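Local coordinates for protein telomerase reverse transcriptase (Candida tropicalis MYA-3404, PDB 6ZD1) that probably extends chromosome ends as the catalytic subunit of telomerase, a reverse transcriptase that copies a template within the enzyme's RNA into telomeric DNA repeats, at residues T680-L685 with E693-L698; T655-F660 with T675-T680. All blocks are in the same frame, centred on the assembly; numbering follows the deposited sequence.

Interaction 1: residues T680-L685 with E693-L698; sequences TITKSL and EIIEWL
Ile681, Thr682 and Leu685 meet Ile695 and Leu698 across an antiparallel helical hairpin, 670-684 and 692-699, in the C-terminal helical part of the chain, consistent with the thumb-like extension of telomerase reverse transcriptases. The two segments run at 170° to one another with their axes 10.8 Å apart, and side chains of both helices fill the interface. The tight part is around Leu698. One of its methyls, CD2, lies 3.8 Å from CG2 of Ile681, while the other, CD1, reaches CD1 of the same isoleucine at 4.0 Å. Leu698 gets there because its CG is anti to the backbone N (chi1 176°), which carries both methyls across to the facing helix. Ile653 of helix 642-664 touches both Ile681 and Leu698, and Phe624 of helix 609-637 touches Ile681 and Leu685. A turn further along, Leu685 and Ile695 run past one another in opposite directions and meet only through their CD1 methyls, 4.0 Å apart. The solvent-facing side belongs to Thr682 and Ile695, both partly exposed. The backbones come close there, 6.7 Å between their CA atoms, yet the side chains meet lightly, Thr682 OG1 lying 4.3 Å from Ile695 CG1. The threonine hydroxyl bonds to the carbonyl O of Lys678 and to the OH of Tyr699; toward Leu698 it offers plain van der Waals contact, OG1 sitting 3.8 Å from CD2.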
ATOM      1  N   THR A 680      11.240   6.895  14.835  1.00 65.33           N
ATOM      2  CA  THR A 680       9.851   7.080  15.250  1.00 67.02           C
ATOM      3  C   THR A 680       9.548   6.320  16.537  1.00 62.76           C
ATOM      4  O   THR A 680       8.872   6.843  17.432  1.00 64.29           O
ATOM      5  CB  THR A 680       8.907   6.648  14.132  1.00 58.24           C
ATOM      6  OG1 THR A 680       9.175   7.428  12.960  1.00 65.79           O
ATOM      7  CG2 THR A 680       7.465   6.860  14.550  1.00 55.98           C
ATOM      8  N   ILE A 681      10.042   5.086  16.653  1.00 58.26           N
ATOM      9  CA  ILE A 681       9.805   4.308  17.863  1.00 49.28           C
ATOM     10  C   ILE A 681      10.501   4.953  19.055  1.00 59.15           C
ATOM     11  O   ILE A 681       9.932   5.040  20.151  1.00 51.90           O
ATOM     12  CB  ILE A 681      10.256   2.853  17.643  1.00 46.84           C
ATOM     13  CG1 ILE A 681       9.353   2.192  16.599  1.00 55.47           C
ATOM     14  CG2 ILE A 681      10.259   2.073  18.953  1.00 56.66           C
ATOM     15  CD1 ILE A 681       9.646   0.738  16.356  1.00 50.27           C
ATOM     16  N   THR A 682      11.728   5.441  18.851  1.00 58.55           N
ATOM     17  CA  THR A 682      12.447   6.140  19.912  1.00 57.20           C
ATOM     18  C   THR A 682      11.666   7.353  20.397  1.00 64.50           C
ATOM     19  O   THR A 682      11.471   7.541  21.604  1.00 67.20           O
ATOM     20  CB  THR A 682      13.823   6.577  19.407  1.00 56.51           C
ATOM     21  OG1 THR A 682      14.534   5.441  18.904  1.00 54.29           O
ATOM     22  CG2 THR A 682      14.621   7.225  20.525  1.00 46.53           C
ATOM     23  N   LYS A 683      11.209   8.190  19.462  1.00 64.81           N
ATOM     24  CA  LYS A 683      10.456   9.384  19.834  1.00 54.16           C
ATOM     25  C   LYS A 683       9.151   9.014  20.528  1.00 59.36           C
ATOM     26  O   LYS A 683       8.821   9.566  21.586  1.00 59.73           O
ATOM     27  CB  LYS A 683      10.192  10.232  18.587  1.00 50.26           C
ATOM     28  CG  LYS A 683       9.856  11.690  18.859  1.00 73.55           C
ATOM     29  CD  LYS A 683       8.354  11.913  18.945  1.00 74.38           C
ATOM     30  CE  LYS A 683       8.034  13.374  19.223  1.00 80.90           C
ATOM     31  NZ  LYS A 683       8.675  13.846  20.489  1.00 68.89           N
ATOM     32  N   SER A 684       8.421   8.043  19.975  1.00 55.19           N
ATOM     33  CA  SER A 684       7.129   7.641  20.519  1.00 63.89           C
ATOM     34  C   SER A 684       7.240   6.995  21.894  1.00 64.02           C
ATOM     35  O   SER A 684       6.216   6.818  22.565  1.00 60.18           O
ATOM     36  CB  SER A 684       6.433   6.667  19.560  1.00 59.07           C
ATOM     37  OG  SER A 684       6.157   7.276  18.310  1.00 72.27           O
ATOM     38  N   LEU A 685       8.440   6.598  22.314  1.00 54.67           N
ATOM     39  CA  LEU A 685       8.639   6.016  23.632  1.00 65.64           C
ATOM     40  C   LEU A 685       9.265   6.997  24.616  1.00 69.55           C
ATOM     41  O   LEU A 685       9.764   6.576  25.663  1.00 69.11           O
ATOM     42  CB  LEU A 685       9.492   4.754  23.533  1.00 65.23           C
ATOM     43  CG  LEU A 685       8.849   3.577  22.803  1.00 63.16           C
ATOM     44  CD1 LEU A 685       9.828   2.421  22.729  1.00 63.06           C
ATOM     45  CD2 LEU A 685       7.553   3.146  23.485  1.00 63.10           C
ATOM     46  N   GLU A 693      17.497  -0.553  27.454  1.00 51.12           N
ATOM     47  CA  GLU A 693      17.734  -1.854  26.844  1.00 51.59           C
ATOM     48  C   GLU A 693      16.838  -2.059  25.630  1.00 54.54           C
ATOM     49  O   GLU A 693      17.272  -2.629  24.621  1.00 52.44           O
ATOM     50  CB  GLU A 693      17.514  -2.957  27.878  1.00 55.08           C
ATOM     51  CG  GLU A 693      17.863  -4.356  27.401  1.00 58.58           C
ATOM     52  CD  GLU A 693      17.827  -5.375  28.528  1.00 79.65           C
ATOM     53  OE1 GLU A 693      17.597  -4.972  29.688  1.00 87.98           O
ATOM     54  OE2 GLU A 693      18.030  -6.577  28.254  1.00 72.65           O
ATOM     55  N   ILE A 694      15.598  -1.564  25.692  1.00 57.16           N
ATOM     56  CA  ILE A 694      14.694  -1.665  24.548  1.00 44.48           C
ATOM     57  C   ILE A 694      15.248  -0.889  23.361  1.00 54.14           C
ATOM     58  O   ILE A 694      15.298  -1.395  22.234  1.00 53.60           O
ATOM     59  CB  ILE A 694      13.284  -1.173  24.921  1.00 53.04           C
ATOM     60  CG1 ILE A 694      12.681  -2.026  26.038  1.00 44.94           C
ATOM     61  CG2 ILE A 694      12.381  -1.187  23.697  1.00 50.16           C
ATOM     62  CD1 ILE A 694      11.345  -1.498  26.540  1.00 41.28           C
ATOM     63  N   ILE A 695      15.672   0.356  23.594  1.00 47.37           N
ATOM     64  CA  ILE A 695      16.153   1.173  22.486  1.00 51.57           C
ATOM     65  C   ILE A 695      17.487   0.636  21.980  1.00 45.14           C
ATOM     66  O   ILE A 695      17.735   0.590  20.769  1.00 45.35           O
ATOM     67  CB  ILE A 695      16.244   2.659  22.902  1.00 48.48           C
ATOM     68  CG1 ILE A 695      14.917   3.392  22.667  1.00 51.65           C
ATOM     69  CG2 ILE A 695      17.264   3.389  22.062  1.00 44.80           C
ATOM     70  CD1 ILE A 695      13.719   2.811  23.371  1.00 67.77           C
ATOM     71  N   GLU A 696      18.347   0.173  22.889  1.00 55.38           N
ATOM     72  CA  GLU A 696      19.618  -0.406  22.461  1.00 60.11           C
ATOM     73  C   GLU A 696      19.397  -1.633  21.582  1.00 58.48           C
ATOM     74  O   GLU A 696      20.102  -1.825  20.584  1.00 65.54           O
ATOM     75  CB  GLU A 696      20.469  -0.768  23.676  1.00 52.84           C
ATOM     76  CG  GLU A 696      21.804  -1.382  23.315  1.00 78.83           C
ATOM     77  CD  GLU A 696      22.553  -1.882  24.527  1.00 95.21           C
ATOM     78  OE1 GLU A 696      21.943  -1.939  25.615  1.00 87.29           O
ATOM     79  OE2 GLU A 696      23.752  -2.212  24.391  1.00 96.22           O
ATOM     80  N   TRP A 697      18.414  -2.468  21.932  1.00 51.09           N
ATOM     81  CA  TRP A 697      18.061  -3.590  21.069  1.00 51.32           C
ATOM     82  C   TRP A 697      17.510  -3.099  19.741  1.00 54.82           C
ATOM     83  O   TRP A 697      17.800  -3.675  18.687  1.00 60.85           O
ATOM     84  CB  TRP A 697      17.037  -4.491  21.756  1.00 48.63           C
ATOM     85  CG  TRP A 697      16.346  -5.420  20.801  1.00 58.08           C
ATOM     86  CD1 TRP A 697      16.770  -6.654  20.417  1.00 63.40           C
ATOM     87  CD2 TRP A 697      15.110  -5.186  20.105  1.00 55.77           C
ATOM     88  NE1 TRP A 697      15.879  -7.208  19.527  1.00 65.49           N
ATOM     89  CE2 TRP A 697      14.850  -6.327  19.322  1.00 63.36           C
ATOM     90  CE3 TRP A 697      14.199  -4.126  20.072  1.00 59.99           C
ATOM     91  CZ2 TRP A 697      13.721  -6.438  18.516  1.00 65.36           C
ATOM     92  CZ3 TRP A 697      13.074  -4.239  19.270  1.00 58.47           C
ATOM     93  CH2 TRP A 697      12.846  -5.387  18.504  1.00 55.73           C
ATOM     94  N   LEU A 698      16.705  -2.036  19.776  1.00 48.52           N
ATOM     95  CA  LEU A 698      16.115  -1.511  18.552  1.00 52.73           C
ATOM     96  C   LEU A 698      17.192  -1.063  17.576  1.00 47.11           C
ATOM     97  O   LEU A 698      17.109  -1.344  16.375  1.00 59.75           O
ATOM     98  CB  LEU A 698      15.178  -0.354  18.893  1.00 51.67           C
ATOM     99  CG  LEU A 698      14.522   0.409  17.751  1.00 47.70           C
ATOM    100  CD1 LEU A 698      13.418  -0.428  17.137  1.00 50.57           C
ATOM    101  CD2 LEU A 698      13.988   1.742  18.247  1.00 49.33           C
TER

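Interaction 2: residues T655-F660 with T675-T680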
ATOM      1  N   THR A 655       6.733  -7.085  10.082  1.00 56.40           N
ATOM      2  CA  THR A 655       5.569  -7.057   9.201  1.00 53.01           C
ATOM      3  C   THR A 655       5.629  -5.870   8.248  1.00 59.94           C
ATOM      4  O   THR A 655       5.318  -6.001   7.059  1.00 61.20           O
ATOM      5  CB  THR A 655       4.280  -7.022  10.021  1.00 58.67           C
ATOM      6  OG1 THR A 655       4.292  -8.086  10.981  1.00 71.96           O
ATOM      7  CG2 THR A 655       3.078  -7.193   9.108  1.00 46.10           C
ATOM      8  N   THR A 656       6.046  -4.705   8.749  1.00 50.62           N
ATOM      9  CA  THR A 656       6.123  -3.523   7.899  1.00 52.39           C
ATOM     10  C   THR A 656       7.150  -3.716   6.793  1.00 53.56           C
ATOM     11  O   THR A 656       6.862  -3.479   5.614  1.00 53.11           O
ATOM     12  CB  THR A 656       6.471  -2.297   8.747  1.00 63.84           C
ATOM     13  OG1 THR A 656       5.491  -2.130   9.781  1.00 51.09           O
ATOM     14  CG2 THR A 656       6.521  -1.038   7.886  1.00 56.95           C
ATOM     15  N   ILE A 657       8.346  -4.191   7.147  1.00 55.38           N
ATOM     16  CA  ILE A 657       9.389  -4.373   6.145  1.00 53.37           C
ATOM     17  C   ILE A 657       8.977  -5.438   5.140  1.00 60.04           C
ATOM     18  O   ILE A 657       9.167  -5.274   3.929  1.00 49.95           O
ATOM     19  CB  ILE A 657      10.731  -4.709   6.819  1.00 62.85           C
ATOM     20  CG1 ILE A 657      11.186  -3.552   7.711  1.00 59.15           C
ATOM     21  CG2 ILE A 657      11.792  -4.985   5.772  1.00 52.00           C
ATOM     22  CD1 ILE A 657      11.412  -2.261   6.955  1.00 55.45           C
ATOM     23  N   GLU A 658       8.373  -6.529   5.622  1.00 57.12           N
ATOM     24  CA  GLU A 658       7.961  -7.611   4.734  1.00 55.58           C
ATOM     25  C   GLU A 658       6.882  -7.145   3.765  1.00 64.19           C
ATOM     26  O   GLU A 658       6.971  -7.393   2.556  1.00 64.88           O
ATOM     27  CB  GLU A 658       7.462  -8.795   5.567  1.00 58.88           C
ATOM     28  CG  GLU A 658       7.652 -10.174   4.946  1.00 68.55           C
ATOM     29  CD  GLU A 658       6.483 -10.602   4.076  1.00 98.14           C
ATOM     30  OE1 GLU A 658       6.571 -11.679   3.445  1.00105.50           O
ATOM     31  OE2 GLU A 658       5.475  -9.866   4.025  1.00 96.80           O
ATOM     32  N   LYS A 659       5.869  -6.436   4.268  1.00 54.88           N
ATOM     33  CA  LYS A 659       4.803  -5.983   3.382  1.00 62.06           C
ATOM     34  C   LYS A 659       5.295  -4.910   2.418  1.00 67.84           C
ATOM     35  O   LYS A 659       4.824  -4.845   1.278  1.00 67.66           O
ATOM     36  CB  LYS A 659       3.614  -5.475   4.199  1.00 63.90           C
ATOM     37  CG  LYS A 659       2.338  -5.311   3.390  1.00 67.49           C
ATOM     38  CD  LYS A 659       1.117  -5.167   4.284  1.00 68.87           C
ATOM     39  CE  LYS A 659      -0.148  -5.046   3.449  1.00 74.00           C
ATOM     40  NZ  LYS A 659      -1.384  -5.053   4.281  1.00 85.20           N
ATOM     41  N   PHE A 660       6.260  -4.084   2.837  1.00 58.88           N
ATOM     42  CA  PHE A 660       6.828  -3.091   1.928  1.00 55.80           C
ATOM     43  C   PHE A 660       7.588  -3.758   0.788  1.00 70.54           C
ATOM     44  O   PHE A 660       7.491  -3.326  -0.367  1.00 73.19           O
ATOM     45  CB  PHE A 660       7.752  -2.135   2.684  1.00 51.35           C
ATOM     46  CG  PHE A 660       8.487  -1.173   1.792  1.00 53.25           C
ATOM     47  CD1 PHE A 660       9.767  -1.459   1.338  1.00 63.12           C
ATOM     48  CD2 PHE A 660       7.894   0.016   1.398  1.00 69.27           C
ATOM     49  CE1 PHE A 660      10.442  -0.571   0.510  1.00 65.86           C
ATOM     50  CE2 PHE A 660       8.565   0.909   0.572  1.00 64.01           C
ATOM     51  CZ  PHE A 660       9.839   0.613   0.127  1.00 57.89           C
ATOM     52  N   THR A 675      15.433   2.659   9.482  1.00 61.22           N
ATOM     53  CA  THR A 675      15.991   3.654  10.389  1.00 61.13           C
ATOM     54  C   THR A 675      14.981   4.743  10.729  1.00 66.51           C
ATOM     55  O   THR A 675      15.010   5.276  11.844  1.00 67.61           O
ATOM     56  CB  THR A 675      17.269   4.259   9.802  1.00 64.98           C
ATOM     57  OG1 THR A 675      16.978   4.905   8.559  1.00 82.78           O
ATOM     58  CG2 THR A 675      18.302   3.168   9.569  1.00 76.28           C
ATOM     59  N   CYS A 676      14.069   5.073   9.807  1.00 59.68           N
ATOM     60  CA  CYS A 676      12.969   5.960  10.174  1.00 64.91           C
ATOM     61  C   CYS A 676      12.061   5.315  11.213  1.00 61.30           C
ATOM     62  O   CYS A 676      11.528   6.009  12.089  1.00 58.06           O
ATOM     63  CB  CYS A 676      12.160   6.352   8.936  1.00 63.35           C
ATOM     64  SG  CYS A 676      12.965   7.558   7.862  1.00 74.82           S
ATOM     65  N   ILE A 677      11.897   3.990  11.150  1.00 54.96           N
ATOM     66  CA  ILE A 677      11.106   3.291  12.156  1.00 56.78           C
ATOM     67  C   ILE A 677      11.781   3.380  13.519  1.00 58.22           C
ATOM     68  O   ILE A 677      11.126   3.639  14.535  1.00 48.26           O
ATOM     69  CB  ILE A 677      10.887   1.827  11.739  1.00 49.09           C
ATOM     70  CG1 ILE A 677       9.920   1.734  10.562  1.00 53.38           C
ATOM     71  CG2 ILE A 677      10.373   1.007  12.908  1.00 37.66           C
ATOM     72  CD1 ILE A 677       9.813   0.332  10.004  1.00 41.90           C
ATOM     73  N   LYS A 678      13.102   3.183  13.560  1.00 54.32           N
ATOM     74  CA  LYS A 678      13.823   3.290  14.825  1.00 65.18           C
ATOM     75  C   LYS A 678      13.652   4.675  15.431  1.00 58.40           C
ATOM     76  O   LYS A 678      13.375   4.813  16.628  1.00 56.02           O
ATOM     77  CB  LYS A 678      15.306   2.983  14.617  1.00 59.58           C
ATOM     78  CG  LYS A 678      15.590   1.580  14.117  1.00 59.70           C
ATOM     79  CD  LYS A 678      17.080   1.395  13.889  1.00 51.00           C
ATOM     80  CE  LYS A 678      17.401  -0.005  13.409  1.00 53.92           C
ATOM     81  NZ  LYS A 678      18.872  -0.160  13.224  1.00 62.21           N
ATOM     82  N   ILE A 679      13.792   5.717  14.610  1.00 59.12           N
ATOM     83  CA  ILE A 679      13.660   7.079  15.118  1.00 63.09           C
ATOM     84  C   ILE A 679      12.239   7.332  15.607  1.00 69.26           C
ATOM     85  O   ILE A 679      12.032   7.902  16.686  1.00 67.34           O
ATOM     86  CB  ILE A 679      14.079   8.086  14.036  1.00 72.24           C
ATOM     87  CG1 ILE A 679      15.546   7.858  13.663  1.00 59.31           C
ATOM     88  CG2 ILE A 679      13.844   9.512  14.514  1.00 50.56           C
ATOM     89  CD1 ILE A 679      16.037   8.725  12.532  1.00 59.19           C
ATOM     90  N   THR A 680      11.240   6.895  14.835  1.00 65.33           N
ATOM     91  CA  THR A 680       9.851   7.080  15.250  1.00 67.02           C
ATOM     92  C   THR A 680       9.548   6.320  16.537  1.00 62.76           C
ATOM     93  O   THR A 680       8.872   6.843  17.432  1.00 64.29           O
ATOM     94  CB  THR A 680       8.907   6.648  14.132  1.00 58.24           C
ATOM     95  OG1 THR A 680       9.175   7.428  12.960  1.00 65.79           O
ATOM     96  CG2 THR A 680       7.465   6.860  14.550  1.00 55.98           C
TER
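Ile677 carries this contact: within 675-680 its CD1 methyl meets both Thr656 and Ile657 on helix 642-664. The helices stand well apart here, with 9.5 Å between the CA atoms of Thr656 and Ile677, and the gap is spanned mainly by Ile677. It does so with an extended chain (chi2 173°) that sends CD1 out to its full reach. Thr656 answers tip to tip with its methyl, CG2 coming within 4.1 Å of Ile677 CD1. The threonine is thus split by function: the methyl faces the isoleucine, while OG1 is hydrogen-bonded to the OH of Tyr593 and to the carbonyl O of Ile652 one turn back in its own helix. Ile657 starts off to the flank, but its CD1 swings in to 4.3 Å from Ile677 CD1, a lighter touch. All three residues are buried, and what passes between the segments is purely apolar. Around this point the helices of the C-terminal region converge: in helix 609-637, Val616 packs on Thr656, Arg613 touches Cys676 and Leu620 touches Thr680, while the Tyr593 bond and the contacts of Thr655 with Lys590 and Cys594 tie helix 642-664 to helix 582-596.

How the interactions relate
Both contacts use helix 670-684, and Thr680 belongs to a segment of each, though it touches the partner segment in neither. Interaction 2 joins the helix to 642-664 nearer the centre of the chain (about 14 Å from it, centre to centre); interaction 1 joins it to the last helix, 692-699, about 25 Å out. Both are apolar, and in each a threonine hydroxyl is bonded outside the two segments. They differ in extent and exposure: 655-660 with 675-680 is wholly buried and sparse, 80 Å² centred on the CD1 methyl of Ile677, whereas 680-685 with 693-698 buries 233 Å², from buried Ile681, Leu685 and Leu698 to partly exposed Thr682 and Ile695. They meet where Leu698 O lies 3.3 Å from Lys678 CE.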